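Prefoldin beta subunit 2 (Thermococcus sp., PDB 3AEI) probably acts as a subunit of archaeal prefoldin, the co-chaperone that captures unfolded proteins at the tips of its coiled coils and passes them to a group II chaperonin. Local coordinates at residues Glu12-Arg17 with Arg83-Met88; Leu30-Glu34 with His65-Arg70. One frame throughout, in Å; residues are numbered along the deposited sequence.

Contact 1: residues Glu12-Arg17 with Arg83-Met88; sequences ELQQIR and REKEIM
Two helical segments, Glu12-Arg17 and Arg83-Met88, run antiparallel, with a signed crossing angle of -159° and axes 9.8 Å apart at closest approach. Both keep α-helical i to i+4 bonds (Ile16 N to Glu12 O 3.0 Å, Met88 N to Glu84 O 2.9 Å), and the register sets Leu13 opposite Glu84, CA to CA 5.9 Å. Arg83 (chi1 m, chi2 t, chi3 p) reaches across so that its NH2 donates to OE2 of Glu12 (t, t) at 3.1 Å, a salt bridge near the guanidinium plane, while Ile16 CD1 covers one face of the group, 3.8 Å from NH2. Glu84 (m, t) lays its aliphatic part on the apolar seam, CB 3.8 Å from Leu13 CD1 and CG 3.5 Å from Ile16 CG2. Its carboxylate makes a salt bridge with Arg20, and OE1 also takes a 2.7 Å hydrogen bond from a water that accepts from Arg17 NH1, also at 2.7 Å. Ile87 fills the centre: CD1 lies 3.4 Å from Ile16 CD1, both isoleucines being m, t, and 3.7 Å from Glu12 CD, while CG2 lies 3.9 Å from CB of Leu13 (t, p). Met88, at the exposed edge, adds CG 4.2 Å from Leu13 CD2. Packed this way, with an Ile/Leu seam between charged flanks, helices 2-37 and 59-93 form the antiparallel coiled coil of a prefoldin subunit, joined at the far end by the hairpin of strands 46-50 and 53-57.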
# COMPACT_ATOMS: atom_id res chain seq x y z
N GLU A 12 21.90 10.22 0.46
CA GLU A 12 21.34 10.35 1.80
C GLU A 12 20.21 11.37 1.81
O GLU A 12 19.16 11.15 2.43
CB GLU A 12 22.42 10.78 2.79
CG GLU A 12 21.95 10.72 4.22
CD GLU A 12 22.97 11.24 5.20
OE1 GLU A 12 24.11 11.52 4.77
OE2 GLU A 12 22.63 11.36 6.40
N LEU A 13 20.42 12.48 1.10
CA LEU A 13 19.41 13.52 1.04
C LEU A 13 18.12 12.99 0.40
O LEU A 13 17.02 13.24 0.90
CB LEU A 13 19.98 14.70 0.28
CG LEU A 13 19.03 15.85 0.01
CD1 LEU A 13 18.69 16.54 1.34
CD2 LEU A 13 19.70 16.86 -0.93
N GLN A 14 18.25 12.23 -0.69
CA GLN A 14 17.07 11.71 -1.35
C GLN A 14 16.29 10.78 -0.42
O GLN A 14 15.06 10.81 -0.38
CB GLN A 14 17.44 10.94 -2.62
CG GLN A 14 16.24 10.20 -3.27
CD GLN A 14 16.05 8.76 -2.79
OE1 GLN A 14 15.01 8.40 -2.24
NE2 GLN A 14 17.06 7.92 -3.01
N GLN A 15 17.00 9.97 0.36
CA GLN A 15 16.29 9.03 1.20
C GLN A 15 15.55 9.75 2.30
O GLN A 15 14.42 9.37 2.64
CB GLN A 15 17.25 7.97 1.73
CG GLN A 15 17.87 7.15 0.60
CD GLN A 15 18.77 6.04 1.10
OE1 GLN A 15 19.21 6.06 2.25
NE2 GLN A 15 19.07 5.08 0.23
N ILE A 16 16.18 10.80 2.84
CA ILE A 16 15.54 11.60 3.89
C ILE A 16 14.34 12.34 3.32
O ILE A 16 13.28 12.39 3.96
CB ILE A 16 16.49 12.65 4.43
CG1 ILE A 16 17.63 11.95 5.18
CG2 ILE A 16 15.76 13.57 5.37
CD1 ILE A 16 18.78 12.91 5.45
N ARG A 17 14.50 12.93 2.14
CA ARG A 17 13.40 13.66 1.51
C ARG A 17 12.22 12.74 1.26
O ARG A 17 11.08 13.15 1.45
CB ARG A 17 13.84 14.27 0.16
CG ARG A 17 14.63 15.57 0.26
CD ARG A 17 15.19 15.97 -1.10
NE ARG A 17 14.13 16.17 -2.08
CZ ARG A 17 13.45 17.31 -2.22
NH1 ARG A 17 13.73 18.35 -1.43
NH2 ARG A 17 12.50 17.42 -3.13
N ARG A 83 17.98 17.68 9.10
CA ARG A 83 19.04 16.83 8.54
C ARG A 83 19.22 17.19 7.05
O ARG A 83 20.35 17.22 6.55
CB ARG A 83 18.71 15.32 8.65
CG ARG A 83 18.98 14.65 10.02
CD ARG A 83 18.63 13.12 10.04
NE ARG A 83 19.51 12.32 9.18
CZ ARG A 83 19.24 11.08 8.76
NH1 ARG A 83 18.12 10.48 9.11
NH2 ARG A 83 20.11 10.45 7.96
N GLU A 84 18.12 17.48 6.35
CA GLU A 84 18.22 17.86 4.92
C GLU A 84 18.98 19.18 4.82
O GLU A 84 19.73 19.40 3.88
CB GLU A 84 16.84 18.10 4.30
CG GLU A 84 15.95 16.89 4.22
CD GLU A 84 14.55 17.24 3.71
OE1 GLU A 84 14.44 18.07 2.78
OE2 GLU A 84 13.56 16.66 4.23
N LYS A 85 18.75 20.05 5.79
CA LYS A 85 19.37 21.36 5.85
C LYS A 85 20.89 21.21 5.93
O LYS A 85 21.63 21.82 5.15
CB LYS A 85 18.84 22.11 7.07
CG LYS A 85 19.47 23.47 7.35
CD LYS A 85 19.03 24.52 6.35
CE LYS A 85 19.07 25.93 6.97
NZ LYS A 85 20.39 26.27 7.58
N GLU A 86 21.33 20.38 6.86
CA GLU A 86 22.76 20.14 7.05
C GLU A 86 23.43 19.62 5.78
O GLU A 86 24.49 20.12 5.36
CB GLU A 86 22.97 19.12 8.17
CG GLU A 86 22.44 19.58 9.51
CD GLU A 86 22.32 18.46 10.53
OE1 GLU A 86 22.05 18.77 11.71
OE2 GLU A 86 22.48 17.27 10.16
N ILE A 87 22.81 18.61 5.17
CA ILE A 87 23.34 18.02 3.95
C ILE A 87 23.39 19.05 2.81
O ILE A 87 24.41 19.15 2.10
CB ILE A 87 22.51 16.79 3.51
CG1 ILE A 87 22.61 15.69 4.57
CG2 ILE A 87 23.01 16.27 2.15
CD1 ILE A 87 21.57 14.56 4.36
N MET A 88 22.32 19.82 2.63
CA MET A 88 22.34 20.79 1.55
C MET A 88 23.49 21.77 1.75
O MET A 88 24.11 22.23 0.79
CB MET A 88 20.99 21.51 1.47
CG MET A 88 19.88 20.59 1.03
SD MET A 88 18.30 21.40 0.84
CE MET A 88 17.77 21.50 2.51
O HOH W 1 15.68 18.68 0.43

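Contact 2: residues Leu30-Glu34 with His65-Arg70; sequences LEYAE and HIERSR. With SO4 (sulfate ion), chain C.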
# COMPACT_ATOMS: atom_id res chain seq x y z
N LEU A 30 -4.75 14.23 6.91
CA LEU A 30 -5.50 14.29 8.18
C LEU A 30 -6.01 15.71 8.45
O LEU A 30 -7.10 15.86 8.98
CB LEU A 30 -4.64 13.82 9.37
CG LEU A 30 -4.24 12.34 9.33
CD1 LEU A 30 -3.18 12.08 10.43
CD2 LEU A 30 -5.44 11.45 9.52
N GLU A 31 -5.24 16.74 8.08
CA GLU A 31 -5.71 18.13 8.24
C GLU A 31 -6.93 18.38 7.33
O GLU A 31 -7.89 19.03 7.74
CB GLU A 31 -4.55 19.11 7.94
CG GLU A 31 -3.36 18.83 8.87
CD GLU A 31 -2.11 19.65 8.57
OE1 GLU A 31 -1.84 19.93 7.38
OE2 GLU A 31 -1.39 19.99 9.55
N TYR A 32 -6.92 17.82 6.12
CA TYR A 32 -8.04 17.96 5.21
C TYR A 32 -9.26 17.29 5.84
O TYR A 32 -10.34 17.88 5.89
CB TYR A 32 -7.71 17.32 3.87
CG TYR A 32 -8.62 17.75 2.75
CD1 TYR A 32 -8.24 18.76 1.86
CD2 TYR A 32 -9.84 17.13 2.56
CE1 TYR A 32 -9.07 19.12 0.79
CE2 TYR A 32 -10.68 17.48 1.50
CZ TYR A 32 -10.28 18.47 0.62
OH TYR A 32 -11.08 18.75 -0.47
N ALA A 33 -9.06 16.08 6.36
CA ALA A 33 -10.15 15.34 6.99
C ALA A 33 -10.73 16.16 8.17
O ALA A 33 -11.94 16.22 8.35
CB ALA A 33 -9.64 13.98 7.50
N GLU A 34 -9.86 16.80 8.95
CA GLU A 34 -10.31 17.59 10.12
C GLU A 34 -11.23 18.72 9.65
O GLU A 34 -12.27 18.97 10.25
CB GLU A 34 -9.12 18.17 10.86
CG GLU A 34 -9.44 18.61 12.28
CD GLU A 34 -8.18 19.02 13.01
OE1 GLU A 34 -8.10 18.83 14.24
OE2 GLU A 34 -7.25 19.54 12.35
N HIS A 65 -7.33 11.99 17.34
CA HIS A 65 -6.37 11.24 16.57
C HIS A 65 -5.62 12.16 15.60
O HIS A 65 -4.40 12.07 15.45
CB HIS A 65 -7.08 10.12 15.81
CG HIS A 65 -6.21 9.45 14.80
ND1 HIS A 65 -5.06 8.77 15.14
CD2 HIS A 65 -6.32 9.38 13.46
CE1 HIS A 65 -4.50 8.30 14.04
NE2 HIS A 65 -5.24 8.66 13.01
N ILE A 66 -6.36 13.05 14.93
CA ILE A 66 -5.74 13.94 13.98
C ILE A 66 -4.73 14.87 14.67
O ILE A 66 -3.59 15.02 14.23
CB ILE A 66 -6.79 14.76 13.25
CG1 ILE A 66 -7.65 13.83 12.37
CG2 ILE A 66 -6.09 15.83 12.36
CD1 ILE A 66 -8.90 14.47 11.82
N GLU A 67 -5.12 15.44 15.81
CA GLU A 67 -4.21 16.32 16.50
C GLU A 67 -2.97 15.62 17.04
O GLU A 67 -1.88 16.17 16.96
CB GLU A 67 -4.94 17.08 17.62
CG GLU A 67 -5.99 18.03 17.08
CD GLU A 67 -5.37 19.12 16.22
OE1 GLU A 67 -4.34 19.70 16.66
OE2 GLU A 67 -5.88 19.41 15.12
N ARG A 68 -3.12 14.42 17.58
CA ARG A 68 -1.95 13.73 18.09
C ARG A 68 -1.05 13.32 16.94
O ARG A 68 0.17 13.47 17.02
CB ARG A 68 -2.34 12.47 18.88
CG ARG A 68 -3.19 12.75 20.12
CD ARG A 68 -3.29 11.50 21.00
NE ARG A 68 -4.38 11.57 21.97
CZ ARG A 68 -5.58 11.03 21.78
NH1 ARG A 68 -5.86 10.38 20.65
NH2 ARG A 68 -6.51 11.13 22.72
N SER A 69 -1.65 12.83 15.86
CA SER A 69 -0.86 12.37 14.72
C SER A 69 -0.10 13.54 14.12
O SER A 69 1.06 13.40 13.72
CB SER A 69 -1.79 11.73 13.66
OG SER A 69 -2.29 10.48 14.12
N ARG A 70 -0.74 14.70 14.04
CA ARG A 70 -0.05 15.86 13.48
C ARG A 70 1.16 16.22 14.31
O ARG A 70 2.20 16.60 13.79
CB ARG A 70 -0.99 17.07 13.39
CG ARG A 70 -1.88 17.05 12.14
CD ARG A 70 -2.88 18.19 12.16
NE ARG A 70 -2.25 19.47 12.44
CZ ARG A 70 -2.91 20.59 12.71
NH1 ARG A 70 -4.24 20.59 12.74
NH2 ARG A 70 -2.24 21.72 12.96
S SO4 C . -3.55 8.18 18.25
O1 SO4 C . -2.83 8.77 19.39
O2 SO4 C . -3.01 8.71 16.99
O3 SO4 C . -4.98 8.52 18.35
O4 SO4 C . -3.39 6.71 18.28
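Leu30 lies over Ile66 and Ser69: its CB is 3.9 Å from Ile66 CG2, and its CD1 packs 3.5 Å from Ser69 CB. The same Ile66 methyl sits 3.5 Å from the Leu30 backbone O, in keeping with a register in which the two CA atoms are 5.8 Å apart. On its longer branch, Ile66 CD1 reaches Glu34 CB at 3.8 Å and, more loosely, Ala33 CB at 4.4 Å. The two segments run antiparallel at 153°, their axes 9.8 Å apart at closest approach, as in the coiled-coil arm of a prefoldin subunit close to its β hairpin. A second copy of the subunit covers this level, with its Phe50 on Ala33, its Leu53 on Ile66 and its Asp52 hydrogen-bonded to His65 NE2. Along one flank Glu31, Glu34, Glu67 and Arg70 form a salt-bridge network. Arg70 NH1 pairs with Glu34 OE2 at 3.2 Å, through a weak hydrogen bond, and with Glu67 OE2 at 3.1 Å; Glu31 OE2 stands over the guanidinium face, 3.1 Å from Arg70 NE, an attraction of charges alone. Glu34 OE1 and Glu67 OE2 come within 2.5 Å beside Arg70 NH1. Ser69 OG donates to His65 O at 3.0 Å. His65 ND1 turns to a sulfate, probably from the crystallisation liquor, donating to its O2 at 2.8 Å, and Arg68 NH1 adds a weak bond of 3.1 Å to its O3.

Contacts 1 and 2 join the same two helices, 2-37 and 59-93, at levels on opposite sides of the chain's centre, with centres 26 Å apart and nearest atoms about 15 Å apart. Contact 2 is nested inside the loop that contact 1 closes, so it lies nearer the hairpin, and contact 1 nearer the chain termini. Of eight touching residues in contact 1 three are buried and two exposed; of nine in contact 2 four are buried and one exposed, making it somewhat more enclosed, with a second subunit over it. In contact 1 the direct salt bridge sits at the edge of an Ile/Leu seam, whereas in contact 2 Glu34 and Arg70 belong to the interface beside Leu30 and Ile66.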